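Local coordinates for ABC transporter substrate-binding protein-branched chain amino acid transport (Streptococcus pneumoniae, PDB 4GNR) that binds isoleucine between its two lobes and probably delivers branched-chain amino acids to an ABC transporter for uptake, at residues P82-S85 with G86-A89. Sequence-based numbering, arbitrary orientation.
Sequences PATS and GATA. With ILE (isoleucine), chain B.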
ATOM      1  N   PRO A  82      -0.218  -6.568   8.789  1.00  5.45           N
ATOM      2  CA  PRO A  82      -1.235  -5.988   7.917  1.00  5.48           C
ATOM      3  C   PRO A  82      -0.772  -5.118   6.758  1.00  4.88           C
ATOM      4  O   PRO A  82       0.396  -4.739   6.651  1.00  5.54           O
ATOM      5  CB  PRO A  82      -2.079  -5.122   8.885  1.00  5.84           C
ATOM      6  CG  PRO A  82      -1.858  -5.762  10.240  1.00  6.49           C
ATOM      7  CD  PRO A  82      -0.420  -6.168  10.193  1.00  6.08           C
ATOM      8  N   ALA A  83      -1.725  -4.816   5.897  1.00  5.11           N
ATOM      9  CA  ALA A  83      -1.489  -3.952   4.744  1.00  5.24           C
ATOM     10  C   ALA A  83      -1.501  -2.453   5.085  1.00  4.85           C
ATOM     11  O   ALA A  83      -0.788  -1.662   4.459  1.00  5.67           O
ATOM     12  CB  ALA A  83      -2.564  -4.202   3.673  1.00  6.09           C
ATOM     13  N   THR A  84      -2.357  -2.071   6.025  1.00  5.43           N
ATOM     14  CA  THR A  84      -2.615  -0.661   6.294  1.00  5.45           C
ATOM     15  C   THR A  84      -1.973  -0.198   7.599  1.00  5.40           C
ATOM     16  O   THR A  84      -1.635  -1.000   8.484  1.00  5.85           O
ATOM     17  CB  THR A  84      -4.129  -0.353   6.237  1.00  6.16           C
ATOM     18  OG1 THR A  84      -4.799  -1.010   7.317  1.00  6.67           O
ATOM     19  CG2 THR A  84      -4.729  -0.732   4.883  1.00  7.33           C
ATOM     20  N   SER A  85      -1.826   1.117   7.725  1.00  5.71           N
ATOM     21  CA  SER A  85      -1.069   1.669   8.837  1.00  6.26           C
ATOM     22  C   SER A  85      -1.716   1.533  10.200  1.00  6.33           C
ATOM     23  O   SER A  85      -1.042   1.203  11.163  1.00  7.02           O
ATOM     24  CB  SER A  85      -0.685   3.124   8.548  1.00  6.89           C
ATOM     25  OG  SER A  85       0.317   3.211   7.547  1.00  7.19           O
ATOM     26  N   GLY A  86      -3.001   1.826  10.314  1.00  6.75           N
ATOM     27  CA  GLY A  86      -3.650   1.735  11.621  1.00  7.45           C
ATOM     28  C   GLY A  86      -3.553   0.318  12.174  1.00  6.96           C
ATOM     29  O   GLY A  86      -3.211   0.077  13.336  1.00  7.64           O
ATOM     30  N   ALA A  87      -3.858  -0.651  11.316  1.00  6.51           N
ATOM     31  CA  ALA A  87      -3.810  -2.062  11.689  1.00  6.32           C
ATOM     32  C   ALA A  87      -2.374  -2.486  12.042  1.00  6.14           C
ATOM     33  O   ALA A  87      -2.174  -3.217  13.019  1.00  6.88           O
ATOM     34  CB  ALA A  87      -4.380  -2.892  10.594  1.00  6.95           C
ATOM     35  N   THR A  88      -1.395  -2.025  11.270  1.00  6.00           N
ATOM     36  CA  THR A  88       0.007  -2.385  11.550  1.00  6.01           C
ATOM     37  C   THR A  88       0.452  -1.832  12.912  1.00  6.69           C
ATOM     38  O   THR A  88       1.078  -2.521  13.702  1.00  7.38           O
ATOM     39  CB  THR A  88       0.920  -1.903  10.403  1.00  5.95           C
ATOM     40  OG1 THR A  88       0.582  -2.592   9.198  1.00  6.32           O
ATOM     41  CG2 THR A  88       2.382  -2.212  10.700  1.00  7.18           C
ATOM     42  N   ALA A  89       0.113  -0.568  13.171  1.00  7.02           N
ATOM     43  CA  ALA A  89       0.440   0.076  14.441  1.00  8.27           C
ATOM     44  C   ALA A  89      -0.184  -0.692  15.622  1.00  8.67           C
ATOM     45  O   ALA A  89       0.393  -0.739  16.704  1.00  9.84           O
ATOM     46  CB  ALA A  89      -0.022   1.529  14.465  1.00  9.54           C
TER
HETATM   47  N   ILE B 401      -0.271   2.952   2.470  1.00  6.27           N
HETATM   48  CA  ILE B 401      -1.640   2.786   3.033  1.00  6.07           C
HETATM   49  C   ILE B 401      -1.541   2.635   4.547  1.00  5.74           C
HETATM   50  O   ILE B 401      -2.599   2.511   5.200  1.00  6.70           O
HETATM   51  CB  ILE B 401      -2.498   1.732   2.269  1.00  9.23           C
HETATM   52  CG1 ILE B 401      -1.723   0.455   2.039  1.00  9.21           C
HETATM   53  CG2 ILE B 401      -3.078   2.223   0.828  1.00  8.24           C
HETATM   54  CD1 ILE B 401      -2.561  -0.617   1.379  1.00  7.90           C
HETATM   55  OXT ILE B 401      -0.406   2.683   5.063  1.00  6.80           O
HETATM   56  O   HOH W   1      -5.930   0.267   9.400  1.00  9.52           O
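Thr88 turns back on the start of its own helix and grips the carbonyl oxygen of Thr84 twice. Its backbone N lies 3.0 Å from Thr84 O, and its side-chain OG1 reaches the same oxygen at 2.8 Å, coming in from above the carbonyl plane. With OG1 set beside the backbone N (chi1 -64°), the hydroxyl folds along the helix toward the preceding turn. One residue further on, Ala89 N bonds almost straight to Ser85 O at 2.9 Å (N-H...O 169°). Pro82, which follows a cis peptide bond, closes the packed side: its CB rests 3.6 Å from Ala87 CB, while its CB and CD lie against Thr88 OG1, CB at 3.7 Å.

The first turn of helix 85-97 follows strand 78-80 of a parallel sheet, an arrangement characteristic of periplasmic binding proteins, in which helix N-termini face the cleft between two lobes. Here the bound isoleucine presents its carboxylate to that end: Ser85 N donates to its O, and Ser85 OG lies 2.6 Å from its OXT. The helix dipole would be expected to favour the negative charge.

The side near Gly86, an exposed residue, is looser. There a water bridges Thr84 OG1, at 2.7 Å, and Ala87 N, at 3.0 Å, in place of a direct side-chain cap; OG1 is also hydrogen-bonded to Glu15.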